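Local coordinates for uncharacterized protein (Ruminococcus gnavus, PDB 4QAN) that is of unknown function but adopts a cystatin-like fold as a divergent member of the NTF2-like superfamily and can bind a magnesium ion, at residues 300-305 / 329-334; 268-273 / 364-369; 223-228 / 305-310; 83-88 / 235-240; 275-280 / 294-299. All blocks are in the same frame, centred on the assembly; numbering follows the deposited sequence. Where two conformers were deposited one is given.

Contact 1 of 5, residues 300-305 / 329-334; sequences EYMVYL and YSYNGK
A beta hairpin with a two-residue loop, a type I' turn from Tyr-331 to Lys-334, closes over the loop that leads into strand 305-314, and Asn-332, at the turn, does most of the polar work. Its backbone N donates to Tyr-304 O at 3.1 Å, almost straight at 177°, from above the carbonyl plane. Its side-chain ND2 donates to Tyr-301 O at 3.0 Å, with that oxygen lying close to the amide plane. Tyr-301 O is thus gripped twice, since Tyr-304 N also bonds to it within the 3-10 turn. The amide stands at about a right angle to the rings of Tyr-301 and Tyr-304, and Asn-332 OD1 comes to 3.5 Å from Tyr-301 CB. ND2 also sits 3.2 Å above the centre of the Tyr-331 ring. An alanine here takes away the ND2 donor to Tyr-301 O and would probably loosen the turn's hold on Tyr-301 and Tyr-304. On the face of the sheet that Leu-305 and Tyr-331 share, Leu-305 CD1 packs on Tyr-331 CB, and selenomethionine Met-302 makes a Met-aromatic contact, its CE 3.6 Å from Tyr-331 CE1. A water accepts from Tyr-301 N at 3.0 Å and hydrogen-bonds Tyr-331 OH at 2.7 Å.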
# COMPACT_ATOMS: atom_id res chain seq x y z
N GLU A 300 -8.51 5.58 17.03
CA GLU A 300 -9.60 5.14 17.91
C GLU A 300 -10.81 6.08 17.89
O GLU A 300 -11.91 5.66 18.26
CB GLU A 300 -9.12 4.99 19.35
CG GLU A 300 -8.86 6.33 20.03
CD GLU A 300 -8.23 6.23 21.41
OE1 GLU A 300 -8.26 5.14 22.03
OE2 GLU A 300 -7.70 7.27 21.86
N TYR A 301 -10.62 7.33 17.47
CA TYR A 301 -11.72 8.31 17.45
C TYR A 301 -12.45 8.41 16.11
O TYR A 301 -13.39 9.21 15.96
CB TYR A 301 -11.21 9.68 17.87
CG TYR A 301 -10.68 9.71 19.28
CD1 TYR A 301 -11.53 9.49 20.36
CD2 TYR A 301 -9.34 9.97 19.54
CE1 TYR A 301 -11.06 9.52 21.66
CE2 TYR A 301 -8.86 10.01 20.85
CZ TYR A 301 -9.73 9.78 21.90
OH TYR A 301 -9.28 9.82 23.21
N MSE A 302 -12.02 7.59 15.14
CA MSE A 302 -12.72 7.47 13.87
C MSE A 302 -14.14 6.96 14.06
O MSE A 302 -15.00 7.16 13.19
CB MSE A 302 -11.97 6.54 12.90
CG MSE A 302 -10.67 7.16 12.42
SE MSE A 302 -11.07 8.76 11.33
CE MSE A 302 -9.42 9.70 11.79
N VAL A 303 -14.42 6.32 15.18
CA VAL A 303 -15.78 5.91 15.48
C VAL A 303 -16.71 7.13 15.67
O VAL A 303 -17.92 7.00 15.62
CB VAL A 303 -15.82 4.98 16.70
CG1 VAL A 303 -15.52 5.73 17.98
CG2 VAL A 303 -17.18 4.32 16.80
N TYR A 304 -16.13 8.30 15.88
CA TYR A 304 -16.91 9.53 15.98
C TYR A 304 -16.68 10.44 14.79
O TYR A 304 -16.89 11.65 14.88
CB TYR A 304 -16.61 10.25 17.30
CG TYR A 304 -16.95 9.40 18.49
CD1 TYR A 304 -18.26 8.93 18.68
CD2 TYR A 304 -15.99 9.07 19.45
CE1 TYR A 304 -18.58 8.14 19.76
CE2 TYR A 304 -16.32 8.29 20.54
CZ TYR A 304 -17.61 7.83 20.69
OH TYR A 304 -17.95 7.05 21.76
N LEU A 305 -16.27 9.87 13.67
CA LEU A 305 -16.35 10.59 12.42
C LEU A 305 -17.77 10.40 11.90
O LEU A 305 -18.14 9.29 11.51
CB LEU A 305 -15.35 10.08 11.41
CG LEU A 305 -15.47 10.76 10.05
CD1 LEU A 305 -14.96 12.17 10.16
CD2 LEU A 305 -14.70 9.98 9.01
N TYR A 329 -19.04 16.94 7.63
CA TYR A 329 -18.74 16.02 8.73
C TYR A 329 -18.69 16.70 10.08
O TYR A 329 -18.50 17.91 10.18
CB TYR A 329 -17.36 15.36 8.53
CG TYR A 329 -17.13 14.66 7.21
CD1 TYR A 329 -16.84 15.39 6.07
CD2 TYR A 329 -17.16 13.28 7.11
CE1 TYR A 329 -16.61 14.77 4.87
CE2 TYR A 329 -16.91 12.64 5.91
CZ TYR A 329 -16.64 13.40 4.79
OH TYR A 329 -16.40 12.81 3.57
N SER A 330 -18.84 15.89 11.12
CA SER A 330 -18.35 16.20 12.45
C SER A 330 -17.36 15.10 12.80
O SER A 330 -17.73 13.93 12.92
CB SER A 330 -19.49 16.23 13.49
OG SER A 330 -18.97 16.26 14.82
N TYR A 331 -16.10 15.48 12.94
CA TYR A 331 -15.08 14.58 13.45
C TYR A 331 -14.82 14.98 14.89
O TYR A 331 -14.12 15.96 15.14
CB TYR A 331 -13.76 14.67 12.66
CG TYR A 331 -12.66 13.84 13.28
CD1 TYR A 331 -12.71 12.44 13.23
CD2 TYR A 331 -11.59 14.42 13.96
CE1 TYR A 331 -11.72 11.67 13.80
CE2 TYR A 331 -10.60 13.64 14.54
CZ TYR A 331 -10.67 12.26 14.46
OH TYR A 331 -9.71 11.45 15.04
N ASN A 332 -15.37 14.22 15.82
CA ASN A 332 -15.27 14.53 17.26
C ASN A 332 -15.60 15.98 17.58
O ASN A 332 -14.94 16.62 18.41
CB ASN A 332 -13.88 14.15 17.79
CG ASN A 332 -13.64 12.66 17.72
OD1 ASN A 332 -13.72 11.95 18.74
ND2 ASN A 332 -13.40 12.15 16.51
N GLY A 333 -16.63 16.48 16.92
CA GLY A 333 -17.18 17.80 17.20
C GLY A 333 -16.60 18.92 16.37
O GLY A 333 -17.08 20.05 16.46
N LYS A 334 -15.57 18.63 15.58
CA LYS A 334 -15.03 19.61 14.65
C LYS A 334 -15.56 19.29 13.28
O LYS A 334 -15.62 18.13 12.90
CB LYS A 334 -13.50 19.63 14.67
CG LYS A 334 -12.96 20.10 16.01
CD LYS A 334 -11.47 20.41 15.98
CE LYS A 334 -11.06 21.22 17.21
NZ LYS A 334 -9.64 21.65 17.14
O HOH W 1 -8.83 9.08 15.85

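Contact 2 of 5, residues 268-273 / 364-369; sequences KTMLYG and GEVMRL
The backbones of helix 254-275 and the loop leading to strand 367-369 meet at close quarters, the CA atoms of Met-270 and Gly-364 being 4.4 Å apart. Here, in the cystatin-like domain, the helix, which lies by the sheet, meets the loop that runs into the strand with no direct hydrogen bond between the two segments. Gly-364 takes a positive phi (77°), and its O lies 3.6 Å from Met-270 CA in a CA-H...O contact. One water ties the two backbones together by donating to Thr-269 O and to Gly-364 O, at 2.6 Å in each case. Thr-269 O also accepts Gly-273 N inside the helix, so two donors hold it.

Among the side chains, Val-366 does the touching. It points at the helix and crosses Met-270 at about a right angle, Val-366 CG2 lying 4.0 Å from Met-270 CG of that selenomethionine. Met-270 CG is anti to the backbone N (chi1 179°), and the chain bends only at chi3, which carries its end away to Phe-228, Ile-229 and Ile-232 of helix 221-234. Gly-273 leaves Val-366 its place, for a CB there would run into CG2. Val-366 CG2 comes within 3.6 Å of Met-270 O.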
# COMPACT_ATOMS: atom_id res chain seq x y z
N LYS A 268 -6.14 7.00 3.37
CA LYS A 268 -5.16 7.38 4.40
C LYS A 268 -4.98 8.88 4.51
O LYS A 268 -4.96 9.46 5.60
CB LYS A 268 -3.81 6.76 4.09
CG LYS A 268 -2.74 7.07 5.14
CD LYS A 268 -1.35 6.64 4.72
CE LYS A 268 -0.84 7.47 3.56
NZ LYS A 268 0.40 6.85 3.01
N THR A 269 -4.88 9.51 3.36
CA THR A 269 -4.63 10.91 3.30
C THR A 269 -5.81 11.68 3.90
O THR A 269 -5.62 12.66 4.63
CB THR A 269 -4.31 11.31 1.85
OG1 THR A 269 -3.10 10.65 1.46
CG2 THR A 269 -4.15 12.82 1.71
N MSE A 270 -7.02 11.20 3.62
CA MSE A 270 -8.24 11.79 4.15
C MSE A 270 -8.26 11.64 5.65
O MSE A 270 -8.50 12.60 6.37
CB MSE A 270 -9.46 11.16 3.48
CG MSE A 270 -10.72 11.78 4.08
SE MSE A 270 -12.39 11.09 3.34
CE MSE A 270 -12.51 9.45 4.43
N LEU A 271 -8.00 10.44 6.16
CA LEU A 271 -7.97 10.23 7.60
C LEU A 271 -6.91 11.12 8.27
O LEU A 271 -7.16 11.67 9.35
CB LEU A 271 -7.70 8.76 7.93
CG LEU A 271 -8.64 7.73 7.31
CD1 LEU A 271 -8.17 6.33 7.66
CD2 LEU A 271 -10.09 7.94 7.74
N TYR A 272 -5.75 11.27 7.63
CA TYR A 272 -4.69 12.11 8.19
C TYR A 272 -5.18 13.56 8.25
O TYR A 272 -4.82 14.31 9.16
CB TYR A 272 -3.39 12.01 7.37
CG TYR A 272 -2.57 10.73 7.59
CD1 TYR A 272 -3.07 9.63 8.30
CD2 TYR A 272 -1.29 10.64 7.07
CE1 TYR A 272 -2.29 8.49 8.47
CE2 TYR A 272 -0.52 9.50 7.22
CZ TYR A 272 -1.02 8.44 7.92
OH TYR A 272 -0.24 7.33 8.08
N GLY A 273 -6.02 13.94 7.30
CA GLY A 273 -6.63 15.28 7.30
C GLY A 273 -7.46 15.54 8.56
O GLY A 273 -7.38 16.62 9.16
N GLY A 364 -8.42 13.35 -1.39
CA GLY A 364 -8.10 13.23 0.04
C GLY A 364 -8.02 14.54 0.81
O GLY A 364 -7.64 14.55 1.96
N GLU A 365 -8.40 15.66 0.19
CA GLU A 365 -8.31 16.94 0.86
C GLU A 365 -9.44 17.08 1.88
O GLU A 365 -10.57 16.67 1.63
CB GLU A 365 -8.36 18.09 -0.16
CG GLU A 365 -7.86 19.41 0.40
CD GLU A 365 -8.17 20.59 -0.50
OE1 GLU A 365 -8.14 20.43 -1.74
OE2 GLU A 365 -8.43 21.70 0.04
N VAL A 366 -9.14 17.67 3.02
CA VAL A 366 -10.14 17.91 4.05
C VAL A 366 -10.08 19.38 4.37
O VAL A 366 -8.99 19.91 4.54
CB VAL A 366 -9.82 17.06 5.29
CG1 VAL A 366 -10.69 17.47 6.44
CG2 VAL A 366 -10.00 15.58 4.99
N MSE A 367 -11.22 20.04 4.41
CA MSE A 367 -11.30 21.48 4.67
C MSE A 367 -11.99 21.72 5.98
O MSE A 367 -13.14 21.33 6.13
CB MSE A 367 -12.13 22.08 3.53
CG MSE A 367 -12.39 23.58 3.68
SE MSE A 367 -13.09 24.25 1.95
CE MSE A 367 -14.99 24.34 2.42
N ARG A 368 -11.31 22.37 6.91
CA ARG A 368 -11.89 22.75 8.19
C ARG A 368 -12.95 23.82 7.98
O ARG A 368 -12.77 24.72 7.15
CB ARG A 368 -10.79 23.24 9.14
CG ARG A 368 -11.27 23.73 10.51
CD ARG A 368 -12.00 22.66 11.32
NE ARG A 368 -12.51 23.23 12.56
CZ ARG A 368 -11.76 23.49 13.63
NH1 ARG A 368 -10.46 23.22 13.63
NH2 ARG A 368 -12.32 24.03 14.71
N LEU A 369 -14.07 23.70 8.70
CA LEU A 369 -15.15 24.68 8.67
C LEU A 369 -15.45 25.25 10.05
O LEU A 369 -15.43 24.52 11.05
CB LEU A 369 -16.43 24.04 8.14
CG LEU A 369 -16.47 23.61 6.67
CD1 LEU A 369 -17.83 23.00 6.38
CD2 LEU A 369 -16.19 24.76 5.72
O HOH W 2 -6.03 15.16 3.96

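Contact 3 of 5, residues 223-228 / 305-310; sequences RAVEQF and LDLIKV
Lys-309 NZ is the best-held polar atom here, gripped by two backbone carbonyls, Ser-378 O and Gln-380 O, on the side of strand 305-314 turned away from helix 221-234. A classic beta bulge lies at its base: Ile-308 and Lys-309 both face Leu-328 of the neighbouring strand. With the extra residue, Leu-307 and Val-310, three apart in sequence, both point at the helix. The helix runs along this face, nearly antiparallel to the strand at 161°, the axes of the two short segments 9.1 Å apart. No hydrogen bond crosses between the segments, and the contact is aliphatic packing.

Val-225 is the side chain at the middle of the contact. Its CG1, anti to the backbone N (chi1 174°), reaches both strand residues, 3.8 Å from Val-310 CG2 and 3.9 Å from Leu-307 CD2. Val-225 and Leu-307 cross at about a right angle, whereas the two valines meet obliquely. Beyond the strand, Val-225 also packs on Tyr-340 and Leu-342 of strand 334-344, so it spans more than one strand of the sheet. Glu-226, next along the helix, contributes only its aliphatic part: CG packs beside Leu-307 and more distantly on Val-310. Leu-307 CD2 presses closest to the helix backbone itself, at 3.8 Å from Glu-226 CA.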
# COMPACT_ATOMS: atom_id res chain seq x y z
N ARG A 223 -25.78 7.20 -0.59
CA ARG A 223 -25.69 6.00 0.23
C ARG A 223 -24.32 5.33 0.09
O ARG A 223 -23.81 4.72 1.03
CB ARG A 223 -26.82 5.03 -0.10
CG ARG A 223 -26.92 3.86 0.87
CD ARG A 223 -28.07 2.96 0.53
NE ARG A 223 -29.34 3.68 0.47
CZ ARG A 223 -30.46 3.19 -0.03
NH1 ARG A 223 -30.50 1.97 -0.53
NH2 ARG A 223 -31.56 3.93 -0.03
N ALA A 224 -23.70 5.48 -1.07
CA ALA A 224 -22.33 4.99 -1.27
C ALA A 224 -21.38 5.69 -0.30
O ALA A 224 -20.57 5.05 0.36
CB ALA A 224 -21.89 5.20 -2.70
N VAL A 225 -21.52 7.02 -0.23
CA VAL A 225 -20.70 7.85 0.64
C VAL A 225 -21.00 7.53 2.11
O VAL A 225 -20.07 7.40 2.92
CB VAL A 225 -20.95 9.36 0.36
CG1 VAL A 225 -20.20 10.23 1.35
CG2 VAL A 225 -20.52 9.69 -1.06
N GLU A 226 -22.28 7.37 2.43
CA GLU A 226 -22.71 7.02 3.80
C GLU A 226 -22.10 5.70 4.28
O GLU A 226 -21.59 5.62 5.40
CB GLU A 226 -24.23 6.99 3.90
CG GLU A 226 -24.87 8.39 3.91
CD GLU A 226 -26.29 8.44 3.33
OE1 GLU A 226 -26.91 7.37 3.09
OE2 GLU A 226 -26.81 9.57 3.09
N GLN A 227 -22.12 4.67 3.44
CA GLN A 227 -21.65 3.37 3.87
C GLN A 227 -20.16 3.28 3.89
O GLN A 227 -19.61 2.52 4.66
CB GLN A 227 -22.22 2.22 3.03
CG GLN A 227 -23.64 1.81 3.41
CD GLN A 227 -23.74 1.36 4.85
OE1 GLN A 227 -24.37 2.03 5.66
NE2 GLN A 227 -23.11 0.22 5.19
N PHE A 228 -19.51 4.03 3.00
CA PHE A 228 -18.05 4.23 3.01
C PHE A 228 -17.59 4.81 4.36
O PHE A 228 -16.72 4.25 5.02
CB PHE A 228 -17.69 5.16 1.85
CG PHE A 228 -16.25 5.65 1.85
CD1 PHE A 228 -15.21 4.81 1.49
CD2 PHE A 228 -15.96 6.98 2.13
CE1 PHE A 228 -13.91 5.28 1.44
CE2 PHE A 228 -14.66 7.44 2.07
CZ PHE A 228 -13.63 6.58 1.74
N LEU A 305 -16.27 9.87 13.67
CA LEU A 305 -16.35 10.59 12.42
C LEU A 305 -17.77 10.40 11.90
O LEU A 305 -18.14 9.29 11.51
CB LEU A 305 -15.35 10.08 11.41
CG LEU A 305 -15.47 10.76 10.05
CD1 LEU A 305 -14.96 12.17 10.16
CD2 LEU A 305 -14.70 9.98 9.01
N ASP A 306 -18.54 11.49 11.92
CA ASP A 306 -19.93 11.48 11.48
C ASP A 306 -20.14 12.35 10.27
O ASP A 306 -19.63 13.46 10.17
CB ASP A 306 -20.84 12.01 12.58
CG ASP A 306 -21.18 10.96 13.61
OD1 ASP A 306 -21.67 9.88 13.21
OD2 ASP A 306 -20.96 11.21 14.82
N LEU A 307 -20.94 11.82 9.37
CA LEU A 307 -21.40 12.55 8.23
C LEU A 307 -22.67 13.34 8.65
O LEU A 307 -23.63 12.77 9.15
CB LEU A 307 -21.69 11.53 7.13
CG LEU A 307 -21.54 11.86 5.66
CD1 LEU A 307 -20.19 12.46 5.31
CD2 LEU A 307 -21.78 10.57 4.90
N ILE A 308 -22.66 14.66 8.51
CA ILE A 308 -23.86 15.45 8.75
C ILE A 308 -24.77 15.44 7.51
O ILE A 308 -25.99 15.34 7.61
CB ILE A 308 -23.50 16.90 9.13
CG1 ILE A 308 -22.75 16.93 10.47
CG2 ILE A 308 -24.75 17.77 9.23
CD1 ILE A 308 -22.00 18.22 10.70
N LYS A 309 -24.15 15.54 6.34
CA LYS A 309 -24.88 15.64 5.09
C LYS A 309 -23.97 15.30 3.90
O LYS A 309 -22.78 15.62 3.90
CB LYS A 309 -25.42 17.06 4.93
CG LYS A 309 -26.67 17.16 4.08
CD LYS A 309 -27.43 18.43 4.41
CE LYS A 309 -28.62 18.63 3.50
NZ LYS A 309 -29.26 19.93 3.84
N VAL A 310 -24.55 14.62 2.91
CA VAL A 310 -23.91 14.41 1.61
C VAL A 310 -24.65 15.27 0.58
O VAL A 310 -25.82 15.04 0.30
CB VAL A 310 -23.99 12.94 1.20
CG1 VAL A 310 -23.31 12.73 -0.16
CG2 VAL A 310 -23.35 12.09 2.29

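Contact 4 of 5, residues 83-88 / 235-240; sequences YSYYFP and GDLTRA
Tyr-85 is one of the two main residues of this contact, with Leu-237. Its course begins at CB, from which CG runs anti to the backbone N (chi1 176°) and brings the ring against segment 235-240. One side of the ring, through CD2 and CE2, lies along Gly-235, with Tyr-85 CE2 3.5 Å from Gly-235 CA. On the other, Tyr-85 CE1 is 3.6 Å from Leu-237 CD1, and Leu-237 CG sits over one face of the ring. CZ and then OH run along Leu-237 CD2, Tyr-85 OH at 3.7 Å. The hydroxyl hydrogen-bonds Ile-232 O, in the last turn of helix 221-234, which Gly-235 closes with a Schellman motif. A phenylalanine here has no hydroxyl to offer Ile-232 O, and would probably leave that carbonyl less well satisfied and the ring less firmly fixed.

The two segments run side by side, CA 85 to 88 and CA 235 to 238 only 4° apart. The Pro-88 ring points at helix 237-242, Pro-88 CG 3.8 Å from Leu-237 CB. The join thus rests on apolar packing; Tyr-85 O and Gly-235 O, two acceptors, cannot bond each other and are satisfied by one bridging water, at 2.9 and 2.6 Å.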
# COMPACT_ATOMS: atom_id res chain seq x y z
N TYR A 83 -1.26 0.64 15.23
CA TYR A 83 -2.71 0.60 15.27
C TYR A 83 -3.24 -0.34 14.21
O TYR A 83 -3.26 -0.00 13.03
CB TYR A 83 -3.27 2.01 15.05
CG TYR A 83 -2.62 3.05 15.91
CD1 TYR A 83 -2.90 3.12 17.27
CD2 TYR A 83 -1.72 3.97 15.37
CE1 TYR A 83 -2.31 4.09 18.08
CE2 TYR A 83 -1.12 4.95 16.18
CZ TYR A 83 -1.42 5.00 17.53
OH TYR A 83 -0.84 5.95 18.34
N SER A 84 -3.66 -1.54 14.62
CA SER A 84 -4.06 -2.56 13.65
C SER A 84 -5.25 -2.13 12.75
O SER A 84 -5.38 -2.62 11.63
CB SER A 84 -4.29 -3.91 14.32
OG SER A 84 -5.26 -3.82 15.33
N TYR A 85 -6.08 -1.19 13.23
CA TYR A 85 -7.10 -0.50 12.42
C TYR A 85 -6.65 -0.20 10.97
O TYR A 85 -7.41 -0.37 10.03
CB TYR A 85 -7.47 0.82 13.10
CG TYR A 85 -8.44 1.71 12.35
CD1 TYR A 85 -8.01 2.59 11.36
CD2 TYR A 85 -9.79 1.69 12.65
CE1 TYR A 85 -8.90 3.42 10.69
CE2 TYR A 85 -10.69 2.50 11.99
CZ TYR A 85 -10.26 3.36 11.01
OH TYR A 85 -11.17 4.16 10.35
N TYR A 86 -5.40 0.23 10.80
CA TYR A 86 -4.90 0.63 9.49
C TYR A 86 -4.55 -0.49 8.51
O TYR A 86 -4.21 -0.20 7.35
CB TYR A 86 -3.67 1.52 9.66
CG TYR A 86 -3.97 2.89 10.23
CD1 TYR A 86 -4.79 3.77 9.56
CD2 TYR A 86 -3.39 3.32 11.42
CE1 TYR A 86 -5.05 5.03 10.05
CE2 TYR A 86 -3.63 4.59 11.91
CZ TYR A 86 -4.47 5.44 11.22
OH TYR A 86 -4.73 6.70 11.70
N PHE A 87 -4.65 -1.75 8.94
CA PHE A 87 -4.04 -2.87 8.22
C PHE A 87 -4.37 -2.91 6.73
O PHE A 87 -3.47 -2.99 5.90
CB PHE A 87 -4.35 -4.23 8.90
CG PHE A 87 -3.82 -5.43 8.13
CD1 PHE A 87 -2.54 -5.92 8.37
CD2 PHE A 87 -4.60 -6.05 7.17
CE1 PHE A 87 -2.05 -7.01 7.65
CE2 PHE A 87 -4.12 -7.15 6.45
CZ PHE A 87 -2.84 -7.62 6.69
N PRO A 88 -5.65 -2.86 6.37
CA PRO A 88 -5.89 -2.93 4.92
C PRO A 88 -5.22 -1.81 4.11
O PRO A 88 -4.85 -2.03 2.94
CB PRO A 88 -7.41 -2.86 4.81
CG PRO A 88 -7.92 -3.34 6.16
CD PRO A 88 -6.91 -2.82 7.14
N GLY A 235 -14.01 0.38 11.36
CA GLY A 235 -12.72 -0.22 11.09
C GLY A 235 -12.76 -1.27 9.99
O GLY A 235 -11.91 -2.15 9.95
N ASP A 236 -13.74 -1.17 9.09
CA ASP A 236 -13.87 -2.10 7.98
C ASP A 236 -13.20 -1.49 6.72
O ASP A 236 -13.86 -1.21 5.72
CB ASP A 236 -15.36 -2.44 7.71
CG ASP A 236 -15.95 -3.46 8.72
OD1 ASP A 236 -15.17 -4.12 9.43
OD2 ASP A 236 -17.19 -3.61 8.78
N LEU A 237 -11.89 -1.27 6.78
CA LEU A 237 -11.21 -0.51 5.76
C LEU A 237 -11.11 -1.25 4.43
O LEU A 237 -10.98 -0.63 3.37
CB LEU A 237 -9.85 -0.03 6.25
CG LEU A 237 -9.87 0.94 7.44
CD1 LEU A 237 -8.52 1.63 7.56
CD2 LEU A 237 -10.96 2.01 7.35
N THR A 238 -11.21 -2.57 4.47
CA THR A 238 -11.29 -3.33 3.24
C THR A 238 -12.57 -3.06 2.48
O THR A 238 -12.54 -2.92 1.27
CB THR A 238 -11.17 -4.82 3.50
OG1 THR A 238 -9.97 -5.02 4.23
CG2 THR A 238 -11.08 -5.58 2.21
N ARG A 239 -13.68 -2.98 3.19
CA ARG A 239 -14.96 -2.63 2.61
C ARG A 239 -14.93 -1.18 2.12
O ARG A 239 -15.47 -0.85 1.05
CB ARG A 239 -16.05 -2.85 3.66
CG ARG A 239 -17.46 -2.70 3.16
CD ARG A 239 -18.46 -3.18 4.22
NE ARG A 239 -19.76 -2.52 4.04
CZ ARG A 239 -20.71 -2.90 3.19
NH1 ARG A 239 -20.55 -3.98 2.41
NH2 ARG A 239 -21.84 -2.20 3.12
N ALA A 240 -14.26 -0.33 2.87
CA ALA A 240 -14.04 1.04 2.43
C ALA A 240 -13.34 1.07 1.06
O ALA A 240 -13.71 1.88 0.19
CB ALA A 240 -13.25 1.82 3.45
O HOH W 3 -9.46 -2.21 9.10

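Contact 5 of 5, residues 275-280 / 294-299; sequences LGTEDA and RGKLNP
Hydrogen bonds come first, and Lys-296 supplies them. Its chain leaves with CG anti to the backbone N, then bends at chi3 and chi4 so that NZ reaches the end of helix 254-275. There Lys-296 NZ donates to Leu-275 O at 3.1 Å, in the carbonyl plane, and weakly to Gly-276 O at 3.4 Å. A water also donates to Leu-275 O, at 2.9 Å, and to Lys-296 O at 2.6 Å, so that Leu-275 O has both the ammonium and the water on it. Carbonyls at a helix C-terminus would probably favour the charged form of this lysine.

The helix end is a Schellman motif with Gly-276 at C-prime, and a CB on that glycine would clash with NZ. Thr-277 follows, its OG1 in the crowded position between backbone N and carbonyl carbon (chi1 56°), from where it hydrogen-bonds Tyr-272 O.

The remaining contacts are van der Waals. Thr-277 CG2 slides past the lysine chain, 3.7 Å from Lys-296 CE, and Thr-277 OG1 comes to 3.6 Å from Leu-297 CD2. Leu-275 points into the turn after helix 287-296, where its CD2 lies 3.6 Å from Asn-298 O. Leu-275 CD1 lies against the backbone of Leu-297, 3.9 Å from Leu-297 O.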
# COMPACT_ATOMS: atom_id res chain seq x y z
N LEU A 275 -7.18 13.81 11.35
CA LEU A 275 -6.23 13.71 12.45
C LEU A 275 -5.32 14.93 12.59
O LEU A 275 -4.62 15.05 13.59
CB LEU A 275 -5.37 12.47 12.28
CG LEU A 275 -6.11 11.14 12.41
CD1 LEU A 275 -5.27 9.99 11.85
CD2 LEU A 275 -6.47 10.89 13.86
N GLY A 276 -5.29 15.80 11.58
CA GLY A 276 -4.38 16.95 11.59
C GLY A 276 -2.92 16.63 11.25
O GLY A 276 -2.03 17.34 11.66
N THR A 277 -2.68 15.59 10.48
CA THR A 277 -1.32 15.12 10.23
C THR A 277 -0.97 15.00 8.77
O THR A 277 0.11 14.51 8.45
CB THR A 277 -1.14 13.71 10.80
OG1 THR A 277 -2.13 12.85 10.24
CG2 THR A 277 -1.24 13.71 12.30
N GLU A 278 -1.85 15.43 7.87
CA GLU A 278 -1.63 15.23 6.43
C GLU A 278 -0.36 15.95 5.94
O GLU A 278 0.30 15.48 5.02
CB GLU A 278 -2.86 15.65 5.59
CG GLU A 278 -3.00 17.16 5.31
CD GLU A 278 -3.41 17.98 6.52
OE1 GLU A 278 -3.70 17.42 7.60
OE2 GLU A 278 -3.44 19.22 6.39
N ASP A 279 -0.04 17.08 6.57
CA ASP A 279 1.15 17.88 6.22
C ASP A 279 2.38 17.66 7.14
O ASP A 279 3.33 18.43 7.10
CB ASP A 279 0.78 19.37 6.17
CG ASP A 279 0.18 19.88 7.47
OD1 ASP A 279 -0.21 19.05 8.33
OD2 ASP A 279 0.08 21.11 7.63
N ALA A 280 2.37 16.60 7.95
CA ALA A 280 3.48 16.33 8.86
C ALA A 280 4.77 15.97 8.12
O ALA A 280 4.75 15.22 7.13
CB ALA A 280 3.11 15.19 9.82
N ARG A 294 3.42 9.86 16.30
CA ARG A 294 2.87 8.50 16.39
C ARG A 294 1.53 8.51 17.16
O ARG A 294 0.53 7.98 16.68
CB ARG A 294 3.88 7.58 17.09
CG ARG A 294 3.84 6.14 16.63
CD ARG A 294 4.97 5.33 17.27
NE ARG A 294 4.62 4.82 18.59
CZ ARG A 294 5.44 4.13 19.38
NH1 ARG A 294 6.69 3.87 19.00
NH2 ARG A 294 5.03 3.72 20.57
N GLY A 295 1.51 9.17 18.31
CA GLY A 295 0.33 9.18 19.17
C GLY A 295 -0.84 9.87 18.51
O GLY A 295 -1.99 9.49 18.70
N LYS A 296 -0.52 10.87 17.71
CA LYS A 296 -1.49 11.68 16.99
C LYS A 296 -2.14 10.94 15.81
O LYS A 296 -3.18 11.37 15.29
CB LYS A 296 -0.75 12.93 16.53
CG LYS A 296 -1.58 14.12 16.07
CD LYS A 296 -0.69 15.36 16.08
CE LYS A 296 -1.02 16.31 14.94
NZ LYS A 296 -2.45 16.72 14.96
N LEU A 297 -1.55 9.83 15.39
CA LEU A 297 -2.13 8.99 14.34
C LEU A 297 -3.13 7.94 14.86
O LEU A 297 -3.68 7.17 14.08
CB LEU A 297 -1.02 8.28 13.54
CG LEU A 297 -0.02 9.19 12.82
CD1 LEU A 297 1.17 8.39 12.30
CD2 LEU A 297 -0.70 9.93 11.69
N ASN A 298 -3.34 7.90 16.17
CA ASN A 298 -4.29 6.95 16.77
C ASN A 298 -5.68 7.10 16.13
O ASN A 298 -6.27 8.17 16.18
CB ASN A 298 -4.37 7.19 18.28
CG ASN A 298 -5.19 6.13 19.01
OD1 ASN A 298 -5.95 5.37 18.42
ND2 ASN A 298 -5.04 6.09 20.31
N PRO A 299 -6.20 6.02 15.51
CA PRO A 299 -7.49 6.12 14.84
C PRO A 299 -8.70 5.78 15.73
O PRO A 299 -9.81 5.72 15.22
CB PRO A 299 -7.35 5.08 13.72
CG PRO A 299 -6.51 4.00 14.34
CD PRO A 299 -5.56 4.71 15.27
O HOH W 4 -4.99 13.22 15.79

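In the fold
Contacts 1, 2 and 3 all reach the mixed sheet of the C-terminal half; contacts 1 and 3 share Leu-305, their centres about 12 Å apart. Contact 2 joins them through helix 254-275: Leu-271 packs on Met-302 of contact 1, and Met-270 on Phe-228 of contact 3. The same helix ends in contact 5, about 11 Å from contact 2 between centres. Contact 4 links this half to helix 87-108, with Tyr-86 OH 2.6 Å from Leu-297 O of contact 5 and Tyr-85 OH packed on Met-302 CB. Contacts 3 and 5 do not touch. Ser-360, a magnesium-binding residue with no metal bound in this model, lies away from all five.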